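Local coordinates for glycoside Hydrolase (Bacteroides uniformis, PDB 5T99), which probably hydrolyses beta-galactosidic linkages in agarose-derived sugars, as a family 2 glycoside hydrolase that binds the inhibitor D-galacto-isofagomine, at residues G124-G129 with D389-K394; I203-K208 with I219-I224; R332-M337 with P354-L359; V367-F372 with T397-R402. One frame throughout, in Å; residues are numbered along the deposited sequence. Where two conformers were deposited one is given.

Interaction 1: G124-G129 with D389-K394; sequences GEHPYG and DEWSKK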
# COMPACT_ATOMS: atom_id res chain seq x y z
N GLY A 124 7.77 -16.25 -22.34
CA GLY A 124 7.92 -15.37 -21.19
C GLY A 124 8.55 -16.08 -20.01
O GLY A 124 8.25 -17.25 -19.76
N GLU A 125 9.43 -15.38 -19.31
CA GLU A 125 10.05 -15.91 -18.11
C GLU A 125 10.43 -14.73 -17.23
O GLU A 125 11.24 -13.90 -17.62
CB GLU A 125 11.28 -16.74 -18.48
CG GLU A 125 12.00 -17.34 -17.27
CD GLU A 125 12.94 -18.46 -17.65
OE1 GLU A 125 14.15 -18.35 -17.35
OE2 GLU A 125 12.49 -19.46 -18.24
N HIS A 126 9.87 -14.67 -16.03
CA HIS A 126 10.01 -13.49 -15.18
C HIS A 126 10.17 -13.85 -13.69
O HIS A 126 9.19 -14.24 -13.04
CB HIS A 126 8.80 -12.57 -15.39
CG HIS A 126 9.00 -11.19 -14.85
ND1 HIS A 126 9.58 -10.18 -15.58
CD2 HIS A 126 8.75 -10.68 -13.63
CE1 HIS A 126 9.66 -9.09 -14.84
NE2 HIS A 126 9.16 -9.37 -13.65
N PRO A 127 11.39 -13.72 -13.15
CA PRO A 127 11.59 -14.11 -11.76
C PRO A 127 10.98 -13.18 -10.70
O PRO A 127 10.41 -13.68 -9.74
CB PRO A 127 13.13 -14.19 -11.62
CG PRO A 127 13.68 -13.39 -12.74
CD PRO A 127 12.67 -13.40 -13.84
N TYR A 128 11.10 -11.86 -10.85
CA TYR A 128 10.75 -10.91 -9.77
C TYR A 128 9.25 -10.63 -9.73
O TYR A 128 8.68 -10.10 -10.67
CB TYR A 128 11.53 -9.61 -9.94
CG TYR A 128 11.55 -8.68 -8.74
CD1 TYR A 128 11.77 -9.16 -7.44
CD2 TYR A 128 11.40 -7.29 -8.90
CE1 TYR A 128 11.81 -8.30 -6.35
CE2 TYR A 128 11.44 -6.43 -7.82
CZ TYR A 128 11.65 -6.94 -6.54
OH TYR A 128 11.70 -6.10 -5.46
N GLY A 129 8.61 -10.97 -8.62
CA GLY A 129 7.16 -10.94 -8.56
C GLY A 129 6.47 -9.59 -8.44
O GLY A 129 5.25 -9.52 -8.56
N ASP A 389 22.32 -9.28 -11.23
CA ASP A 389 23.19 -9.01 -12.38
C ASP A 389 22.43 -9.03 -13.72
O ASP A 389 22.61 -8.14 -14.54
CB ASP A 389 24.38 -9.98 -12.40
CG ASP A 389 25.51 -9.54 -11.49
OD1 ASP A 389 26.62 -10.12 -11.60
OD2 ASP A 389 25.30 -8.63 -10.65
N GLU A 390 21.59 -10.04 -13.91
CA GLU A 390 20.81 -10.18 -15.15
C GLU A 390 19.60 -9.24 -15.22
O GLU A 390 19.29 -8.74 -16.30
CB GLU A 390 20.36 -11.64 -15.31
CG GLU A 390 19.73 -11.99 -16.67
CD GLU A 390 19.19 -13.43 -16.76
OE1 GLU A 390 19.55 -14.29 -15.91
OE2 GLU A 390 18.39 -13.70 -17.69
N TRP A 391 18.93 -8.99 -14.09
CA TRP A 391 17.60 -8.35 -14.08
C TRP A 391 17.49 -6.94 -13.48
O TRP A 391 16.48 -6.26 -13.73
CB TRP A 391 16.62 -9.27 -13.36
CG TRP A 391 16.25 -10.45 -14.16
CD1 TRP A 391 16.86 -11.68 -14.16
CD2 TRP A 391 15.19 -10.53 -15.12
NE1 TRP A 391 16.23 -12.52 -15.04
CE2 TRP A 391 15.20 -11.84 -15.65
CE3 TRP A 391 14.23 -9.62 -15.57
CZ2 TRP A 391 14.28 -12.27 -16.63
CZ3 TRP A 391 13.31 -10.04 -16.55
CH2 TRP A 391 13.35 -11.35 -17.06
N SER A 392 18.49 -6.49 -12.71
CA SER A 392 18.36 -5.23 -11.95
C SER A 392 18.04 -4.02 -12.81
O SER A 392 17.15 -3.25 -12.47
CB SER A 392 19.61 -4.94 -11.11
OG SER A 392 20.78 -4.88 -11.91
N LYS A 393 18.77 -3.87 -13.92
CA LYS A 393 18.49 -2.77 -14.85
C LYS A 393 17.09 -2.89 -15.45
O LYS A 393 16.37 -1.89 -15.50
CB LYS A 393 19.53 -2.65 -15.98
CG LYS A 393 19.24 -1.48 -16.93
CD LYS A 393 20.21 -1.34 -18.09
CE LYS A 393 21.52 -0.72 -17.66
NZ LYS A 393 22.19 -0.04 -18.80
N LYS A 394 16.74 -4.09 -15.90
CA LYS A 394 15.42 -4.31 -16.50
C LYS A 394 14.28 -4.03 -15.52
O LYS A 394 13.28 -3.40 -15.90
CB LYS A 394 15.28 -5.73 -17.07
CG LYS A 394 16.08 -6.02 -18.33
CD LYS A 394 15.36 -7.03 -19.23
CE LYS A 394 14.30 -6.34 -20.11
NZ LYS A 394 13.26 -7.27 -20.65
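The end of strand 121-126 and the turn after it, carrying Glu125, His126 and Pro127, meet helix 388-403 at Trp391; the helix is kinked at Lys393 and Lys394, whose N atoms miss the usual bond to the preceding turn. Trp391 makes the whole of the helix side of the contact. Pro127 lies over one face of its indole. Pro127 CG sits 3.7 Å from the centroid of the Trp391 five-membered ring, 16° off the normal, a CH-pi contact. Pro127 CD reaches the benzo half, 3.4 Å from Trp391 CZ2. The strand belongs to the family 2 sugar-binding domain and the helix to the TIM barrel, and this contact joins the two. The far end of the indole reaches the strand backbone, with Trp391 CH2 3.4 Å from Glu125 O. The His126 ring meets the six-membered ring of Trp391 obliquely, with planes at 75° and centroids 5.3 Å apart. His126 has its CG anti to the backbone N (chi1 -165°), and although its CB points away from the helix, His126 ND1 comes 3.9 Å from Trp391 CZ3. The other ring nitrogen, NE2, is hydrogen-bonded to Thr131, and the ring stacks on Phe133. Glu125 forms a salt bridge with Lys122.

Interaction 2: I203-K208 with I219-I224; sequences IETTVK and IRHSII. With EDO (1,2-ethanediol), chain K.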
# COMPACT_ATOMS: atom_id res chain seq x y z
N ILE A 203 4.78 16.21 -23.02
CA ILE A 203 4.35 14.83 -23.30
C ILE A 203 5.26 14.17 -24.33
O ILE A 203 5.40 14.68 -25.45
CB ILE A 203 2.90 14.76 -23.80
CG1 ILE A 203 1.94 15.40 -22.78
CG2 ILE A 203 2.50 13.31 -24.09
CD1 ILE A 203 0.55 15.68 -23.32
N GLU A 204 5.87 13.05 -23.94
CA GLU A 204 6.65 12.22 -24.85
C GLU A 204 5.81 11.04 -25.29
O GLU A 204 5.37 10.27 -24.45
CB GLU A 204 7.93 11.71 -24.19
CG GLU A 204 8.87 11.01 -25.17
CD GLU A 204 9.93 10.20 -24.45
OE1 GLU A 204 11.06 10.70 -24.33
OE2 GLU A 204 9.62 9.09 -24.00
N THR A 205 5.63 10.89 -26.60
CA THR A 205 4.87 9.79 -27.17
C THR A 205 5.83 8.82 -27.87
O THR A 205 6.68 9.25 -28.64
CB THR A 205 3.82 10.30 -28.18
OG1 THR A 205 3.10 11.39 -27.61
CG2 THR A 205 2.82 9.21 -28.56
N THR A 206 5.66 7.53 -27.59
CA THR A 206 6.38 6.45 -28.27
C THR A 206 5.40 5.74 -29.19
O THR A 206 4.30 5.37 -28.76
CB THR A 206 6.96 5.43 -27.25
OG1 THR A 206 7.81 6.11 -26.30
CG2 THR A 206 7.77 4.34 -27.95
N VAL A 207 5.78 5.56 -30.44
CA VAL A 207 4.93 4.87 -31.42
C VAL A 207 5.72 3.76 -32.09
O VAL A 207 6.87 3.98 -32.51
CB VAL A 207 4.37 5.84 -32.49
CG1 VAL A 207 3.49 5.09 -33.48
CG2 VAL A 207 3.60 6.98 -31.83
N LYS A 208 5.10 2.59 -32.17
CA LYS A 208 5.68 1.42 -32.83
C LYS A 208 5.00 1.24 -34.19
O LYS A 208 3.77 1.30 -34.29
CB LYS A 208 5.47 0.18 -31.96
CG LYS A 208 6.15 -1.09 -32.44
CD LYS A 208 7.66 -1.03 -32.23
CE LYS A 208 8.36 -2.32 -32.64
NZ LYS A 208 8.23 -2.56 -34.11
N ILE A 219 -0.54 12.67 -34.03
CA ILE A 219 -0.84 12.38 -32.63
C ILE A 219 -1.74 13.49 -32.12
O ILE A 219 -1.40 14.66 -32.29
CB ILE A 219 0.43 12.35 -31.77
CG1 ILE A 219 1.42 11.29 -32.28
CG2 ILE A 219 0.10 12.08 -30.30
CD1 ILE A 219 2.84 11.52 -31.83
N ARG A 220 -2.86 13.13 -31.50
CA ARG A 220 -3.76 14.08 -30.87
C ARG A 220 -3.90 13.79 -29.39
O ARG A 220 -4.53 12.80 -29.00
CB ARG A 220 -5.13 14.05 -31.52
CG ARG A 220 -6.03 15.19 -31.07
CD ARG A 220 -7.45 14.99 -31.53
NE ARG A 220 -7.53 14.92 -32.98
CZ ARG A 220 -8.59 14.48 -33.67
NH1 ARG A 220 -9.69 14.07 -33.05
NH2 ARG A 220 -8.54 14.46 -35.00
N HIS A 221 -3.33 14.69 -28.58
CA HIS A 221 -3.46 14.64 -27.12
C HIS A 221 -4.65 15.46 -26.65
O HIS A 221 -4.62 16.69 -26.76
CB HIS A 221 -2.21 15.22 -26.46
CG HIS A 221 -0.97 14.44 -26.74
ND1 HIS A 221 -0.84 13.10 -26.42
CD2 HIS A 221 0.22 14.81 -27.27
CE1 HIS A 221 0.36 12.68 -26.77
NE2 HIS A 221 1.03 13.70 -27.29
N SER A 222 -5.66 14.79 -26.10
CA SER A 222 -6.78 15.45 -25.43
C SER A 222 -6.62 15.40 -23.90
O SER A 222 -6.59 14.30 -23.31
CB SER A 222 -8.11 14.81 -25.84
OG SER A 222 -8.32 14.96 -27.23
N ILE A 223 -6.50 16.57 -23.29
CA ILE A 223 -6.38 16.71 -21.84
C ILE A 223 -7.75 16.94 -21.27
O ILE A 223 -8.40 17.93 -21.59
CB ILE A 223 -5.41 17.83 -21.45
CG1 ILE A 223 -4.00 17.42 -21.88
CG2 ILE A 223 -5.46 18.06 -19.94
CD1 ILE A 223 -2.96 18.51 -21.74
N ILE A 224 -8.18 16.01 -20.42
CA ILE A 224 -9.56 15.94 -19.97
C ILE A 224 -9.60 16.20 -18.47
O ILE A 224 -8.82 15.62 -17.70
CB ILE A 224 -10.16 14.56 -20.30
CG1 ILE A 224 -10.13 14.31 -21.82
CG2 ILE A 224 -11.57 14.42 -19.74
CD1 ILE A 224 -10.38 12.86 -22.19
C1 EDO K . 12.77 8.55 -22.87
O1 EDO K . 13.48 9.42 -23.77
C2 EDO K . 13.47 8.41 -21.52
O2 EDO K . 13.51 7.04 -21.11
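Ile203 and Thr205 face His221 and Ile219 across the two sheets of a beta-sandwich, the immunoglobulin-like domain of family 2 enzymes. Strand 203-208 lies in a sheet of three strands and strand 219-224 in one of four. The axes of these two short segments pass 10.1 Å apart, with directions at 137°. This is face-to-face sheet packing rather than strand pairing.

The tight part is built round the His221 imidazole. Ile203 covers one face, its CG2 3.8 Å from the ring centroid of His221 in a CH-pi contact. Ile203 CG2 is anti to the backbone N, while CG1 lies beside that N (chi1 -58°). Both branches therefore reach the ring, and Ile203 CD1 lies 3.9 Å from His221 CG. Ile219 CG2 lies against the opposite face, from within its own strand. Thr205 OG1 stands at the ring edge, in plane, 3.1 Å from His221 NE2. The other ring nitrogen, ND1, is hydrogen-bonded to Thr272 of neighbouring strand 268-276. These neighbours limit how the buried ring can turn. Thr205 and Ile219 meet tip to tip, with Thr205 CB 4.0 Å from Ile219 CD1.

The other side of strand 203-208 is looser. Glu204 points away from the sandwich interior, its chain extended, and is partly exposed. There an ethanediol, probably from the crystallisation liquor, donates its O1 hydroxyl to Glu204 OE1 at 2.8 Å.

Interaction 3: R332-M337 with P354-L359; sequences RKLQIM and PEFLDL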
# COMPACT_ATOMS: atom_id res chain seq x y z
N ARG A 332 -9.47 1.65 1.81
CA ARG A 332 -9.73 1.62 3.25
C ARG A 332 -8.45 1.80 4.06
O ARG A 332 -8.39 2.65 4.97
CB ARG A 332 -10.42 0.31 3.63
CG ARG A 332 -10.64 0.11 5.12
CD ARG A 332 -11.46 -1.14 5.34
NE ARG A 332 -11.60 -1.47 6.75
CZ ARG A 332 -10.79 -2.28 7.45
NH1 ARG A 332 -9.72 -2.87 6.90
NH2 ARG A 332 -11.07 -2.51 8.73
N LYS A 333 -7.44 1.01 3.73
CA LYS A 333 -6.13 1.12 4.38
C LYS A 333 -5.57 2.54 4.30
O LYS A 333 -5.18 3.10 5.30
CB LYS A 333 -5.15 0.12 3.76
CG LYS A 333 -3.80 0.06 4.46
CD LYS A 333 -3.06 -1.24 4.17
CE LYS A 333 -2.71 -1.40 2.70
NZ LYS A 333 -2.04 -2.71 2.46
N LEU A 334 -5.60 3.14 3.12
CA LEU A 334 -5.11 4.52 2.95
C LEU A 334 -5.98 5.55 3.67
O LEU A 334 -5.44 6.50 4.26
CB LEU A 334 -4.96 4.85 1.46
CG LEU A 334 -3.88 4.01 0.75
CD1 LEU A 334 -3.90 4.28 -0.74
CD2 LEU A 334 -2.50 4.30 1.30
N GLN A 335 -7.30 5.36 3.65
CA GLN A 335 -8.23 6.24 4.37
C GLN A 335 -7.98 6.25 5.88
O GLN A 335 -7.97 7.31 6.52
CB GLN A 335 -9.67 5.82 4.13
CG GLN A 335 -10.21 6.19 2.76
CD GLN A 335 -11.58 5.61 2.49
OE1 GLN A 335 -11.99 4.62 3.10
NE2 GLN A 335 -12.32 6.24 1.57
N ILE A 336 -7.77 5.06 6.44
CA ILE A 336 -7.46 4.91 7.86
C ILE A 336 -6.13 5.60 8.18
O ILE A 336 -6.04 6.36 9.14
CB ILE A 336 -7.53 3.43 8.32
CG1 ILE A 336 -9.00 2.99 8.36
CG2 ILE A 336 -6.89 3.22 9.68
CD1 ILE A 336 -9.21 1.49 8.40
N MET A 337 -5.13 5.40 7.33
CA MET A 337 -3.87 6.14 7.47
C MET A 337 -4.08 7.67 7.40
O MET A 337 -3.52 8.40 8.24
CB MET A 337 -2.82 5.64 6.47
CG MET A 337 -2.35 4.21 6.73
SD MET A 337 -1.38 4.03 8.25
CE MET A 337 -2.64 3.53 9.43
N PRO A 354 -0.21 -1.08 -9.50
CA PRO A 354 -0.63 0.21 -10.08
C PRO A 354 -1.85 0.81 -9.36
O PRO A 354 -1.89 2.02 -9.13
CB PRO A 354 -0.97 -0.15 -11.52
CG PRO A 354 -0.18 -1.39 -11.82
CD PRO A 354 -0.13 -2.14 -10.52
N GLU A 355 -2.79 -0.05 -8.98
CA GLU A 355 -4.04 0.38 -8.33
C GLU A 355 -3.74 1.12 -7.03
O GLU A 355 -4.35 2.16 -6.74
CB GLU A 355 -4.98 -0.81 -8.07
CG GLU A 355 -5.67 -1.37 -9.33
CD GLU A 355 -4.76 -2.20 -10.21
OE1 GLU A 355 -3.71 -2.71 -9.71
OE2 GLU A 355 -5.08 -2.34 -11.42
N PHE A 356 -2.79 0.60 -6.27
CA PHE A 356 -2.39 1.24 -5.03
C PHE A 356 -1.93 2.68 -5.29
O PHE A 356 -2.32 3.60 -4.57
CB PHE A 356 -1.29 0.43 -4.33
CG PHE A 356 -0.81 1.04 -3.04
CD1 PHE A 356 -1.48 0.81 -1.86
CD2 PHE A 356 0.31 1.87 -3.03
CE1 PHE A 356 -1.06 1.39 -0.67
CE2 PHE A 356 0.75 2.44 -1.84
CZ PHE A 356 0.05 2.21 -0.66
N LEU A 357 -1.11 2.86 -6.33
CA LEU A 357 -0.59 4.19 -6.70
C LEU A 357 -1.67 5.10 -7.28
O LEU A 357 -1.63 6.31 -7.04
CB LEU A 357 0.59 4.09 -7.67
CG LEU A 357 1.82 3.41 -7.05
CD1 LEU A 357 2.89 3.17 -8.10
CD2 LEU A 357 2.41 4.22 -5.90
N ASP A 358 -2.63 4.53 -8.01
CA ASP A 358 -3.79 5.31 -8.46
C ASP A 358 -4.54 5.88 -7.27
O ASP A 358 -4.97 7.03 -7.32
CB ASP A 358 -4.74 4.49 -9.34
CG ASP A 358 -4.16 4.18 -10.71
OD1 ASP A 358 -3.30 4.94 -11.20
OD2 ASP A 358 -4.57 3.15 -11.30
N LEU A 359 -4.65 5.12 -6.18
CA LEU A 359 -5.32 5.61 -4.97
C LEU A 359 -4.54 6.73 -4.33
O LEU A 359 -5.12 7.76 -3.95
CB LEU A 359 -5.58 4.47 -3.98
CG LEU A 359 -6.66 3.47 -4.43
CD1 LEU A 359 -6.63 2.20 -3.59
CD2 LEU A 359 -8.03 4.11 -4.35
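Leu334 on helix 327-339 faces Phe356 and Leu359 on helix 354-363, and the backbones come closest at Leu334 and Leu359, whose CA atoms are 8.0 Å apart. Both segments keep regular helical bonding, such as Met337 N to Lys333 O and Leu359 N to Glu355 O. Leu334 supplies both of its methyls. Leu334 CD2 meets the far end of the Phe356 ring, 3.8 Å from Phe356 CE1 and equally near CZ, and the two side chains cross obliquely. Leu334 CD1 turns to the other residue, 3.7 Å from Leu359 CB. Phe356 CB does not point at the partner helix. With CG anti to the backbone N (chi1 179°), the ring swings across the gap and its outer carbons reach Leu334. These are neighbouring helices on the outside of the TIM barrel, and the strand 344-346 runs between them in the chain. Leu334 also rests on Cys360 and Met363, further along helix 354-363. Replacing Leu334 by alanine would probably open a gap between the helices and leave the Phe356 ring end and Leu359 CB without their methyl partners. The three touching residues are buried and meet only through carbon atoms, so the contact depends on shape fit and exclusion of water rather than on polar bonds.

Interaction 4: V367-F372 with T397-R402; sequences VLDEAF and TSLIMR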
# COMPACT_ATOMS: atom_id res chain seq x y z
N VAL A 367 4.54 9.55 -2.34
CA VAL A 367 5.04 8.19 -2.30
C VAL A 367 6.54 8.06 -2.63
O VAL A 367 7.02 8.64 -3.60
CB VAL A 367 4.24 7.30 -3.26
CG1 VAL A 367 4.78 5.87 -3.27
CG2 VAL A 367 2.76 7.30 -2.88
N LEU A 368 7.24 7.28 -1.80
CA LEU A 368 8.58 6.80 -2.08
C LEU A 368 8.44 5.39 -2.66
O LEU A 368 8.06 4.46 -1.95
CB LEU A 368 9.42 6.76 -0.81
CG LEU A 368 9.96 8.10 -0.30
CD1 LEU A 368 8.85 9.12 -0.12
CD2 LEU A 368 10.74 7.92 1.00
N ASP A 369 8.75 5.26 -3.94
CA ASP A 369 8.47 4.05 -4.72
C ASP A 369 9.76 3.23 -4.72
O ASP A 369 10.76 3.62 -5.35
CB ASP A 369 8.07 4.50 -6.12
CG ASP A 369 7.31 3.46 -6.91
OD1 ASP A 369 7.20 2.29 -6.50
OD2 ASP A 369 6.83 3.85 -8.01
N GLU A 370 9.76 2.11 -3.98
CA GLU A 370 11.00 1.37 -3.65
C GLU A 370 11.15 0.09 -4.47
O GLU A 370 10.23 -0.70 -4.59
CB GLU A 370 11.04 1.05 -2.15
CG GLU A 370 12.37 0.48 -1.67
CD GLU A 370 12.57 0.62 -0.18
OE1 GLU A 370 12.01 -0.20 0.59
OE2 GLU A 370 13.30 1.56 0.23
N ALA A 371 12.34 -0.13 -5.02
CA ALA A 371 12.55 -1.20 -5.99
C ALA A 371 12.92 -2.55 -5.37
O ALA A 371 12.36 -3.57 -5.78
CB ALA A 371 13.63 -0.78 -6.99
N PHE A 372 13.87 -2.55 -4.42
CA PHE A 372 14.55 -3.78 -3.99
C PHE A 372 14.85 -3.79 -2.50
O PHE A 372 15.04 -2.74 -1.88
CB PHE A 372 15.89 -3.96 -4.71
CG PHE A 372 15.81 -3.87 -6.21
CD1 PHE A 372 15.03 -4.76 -6.92
CD2 PHE A 372 16.54 -2.91 -6.90
CE1 PHE A 372 14.96 -4.68 -8.31
CE2 PHE A 372 16.47 -2.82 -8.28
CZ PHE A 372 15.68 -3.71 -8.99
N THR A 397 14.25 -0.19 -14.54
CA THR A 397 13.73 0.47 -15.72
C THR A 397 12.22 0.24 -15.83
O THR A 397 11.47 1.19 -16.03
CB THR A 397 14.46 0.02 -17.00
OG1 THR A 397 15.82 0.45 -16.94
CG2 THR A 397 13.79 0.62 -18.28
N SER A 398 11.78 -1.00 -15.65
CA SER A 398 10.35 -1.34 -15.71
C SER A 398 9.51 -0.59 -14.67
O SER A 398 8.41 -0.13 -14.96
CB SER A 398 10.13 -2.84 -15.56
OG SER A 398 8.75 -3.14 -15.62
N LEU A 399 10.05 -0.45 -13.45
CA LEU A 399 9.39 0.30 -12.40
C LEU A 399 9.20 1.78 -12.77
O LEU A 399 8.12 2.34 -12.63
CB LEU A 399 10.20 0.20 -11.10
CG LEU A 399 9.79 1.11 -9.94
CD1 LEU A 399 8.38 0.74 -9.48
CD2 LEU A 399 10.80 1.05 -8.81
N ILE A 400 10.27 2.42 -13.22
CA ILE A 400 10.23 3.85 -13.52
C ILE A 400 9.34 4.13 -14.74
O ILE A 400 8.56 5.08 -14.72
CB ILE A 400 11.65 4.42 -13.67
CG1 ILE A 400 12.35 4.38 -12.30
CG2 ILE A 400 11.62 5.84 -14.22
CD1 ILE A 400 13.84 4.61 -12.36
N MET A 401 9.42 3.27 -15.75
CA MET A 401 8.56 3.39 -16.94
C MET A 401 7.07 3.24 -16.58
O MET A 401 6.23 3.98 -17.10
CB MET A 401 8.95 2.34 -17.99
CG MET A 401 10.34 2.49 -18.58
SD MET A 401 10.47 3.90 -19.66
CE MET A 401 9.76 3.18 -21.14
N ARG A 402 6.78 2.31 -15.67
CA ARG A 402 5.41 2.07 -15.19
C ARG A 402 4.88 3.25 -14.38
O ARG A 402 3.72 3.64 -14.57
CB ARG A 402 5.38 0.80 -14.32
CG ARG A 402 3.99 0.25 -13.99
CD ARG A 402 4.03 -0.86 -12.94
NE ARG A 402 4.31 -0.33 -11.61
CZ ARG A 402 4.12 -0.97 -10.45
NH1 ARG A 402 3.63 -2.22 -10.40
NH2 ARG A 402 4.40 -0.34 -9.32
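This contact lies in the beta-alpha-beta unit of strand 366-370, helix 388-403 and strand 409-416 in the TIM barrel, where Leu399 of the helix packs on Asp369 and Ala371. Leu399 has its CG anti to the backbone N (chi1 170°), which carries CG toward the strand, and its methyls divide between the two partners. Leu399 CD2 lies 3.8 Å from Ala371 CB. Leu399 CD1 lies against the carboxylate of Asp369, 3.6 Å from Asp369 OD1. The Asp369 and Leu399 side chains lie alongside each other, pointing opposite ways, and the methyl covers part of a buried carboxylate. Asp403 brings a second carboxylate close to Asp369 OD2, which probably makes one of the two readier to hold a proton. Arg402 NH2, hydrogen-bonded to Pro352 O, is a near but non-contacting charge, 4.8 Å from Asp369 OD1. A serine in place of Leu399 is likely to leave Ala371 CB without its apolar partner and uncover this side of Asp369. Glu370, on the other side of the strand, forms a salt bridge with Arg346 and hydrogen bonds with Ser413 and His349. This is typical of a TIM-barrel strand: outward residues under the helix, inward ones into the barrel, here toward the ligand pocket.

Interaction 2 stands apart, in the beta-sandwich domain. Its centre is 22 Å from that of interaction 4, with nearest atoms about 6 Å apart. Interactions 3 and 4 lie within the TIM barrel; interaction 1 joins it to the sugar-binding domain. Interactions 1 and 4 share helix 388-403, with centres 14 Å apart, and Tyr128 OH probably bonds to Ala371 O at 2.6 Å. Helix 388-403 therefore ties the sugar-binding domain to the barrel wall. The segments of interactions 1 and 4 alternate along the chain. Interactions 3 and 4 follow in series, as helix 354-363 leads into strand 366-370, and Leu357 CD2 packs on Val367 CG1 at 3.9 Å. Interactions 2 and 3 are nested within the loop closed by interaction 1.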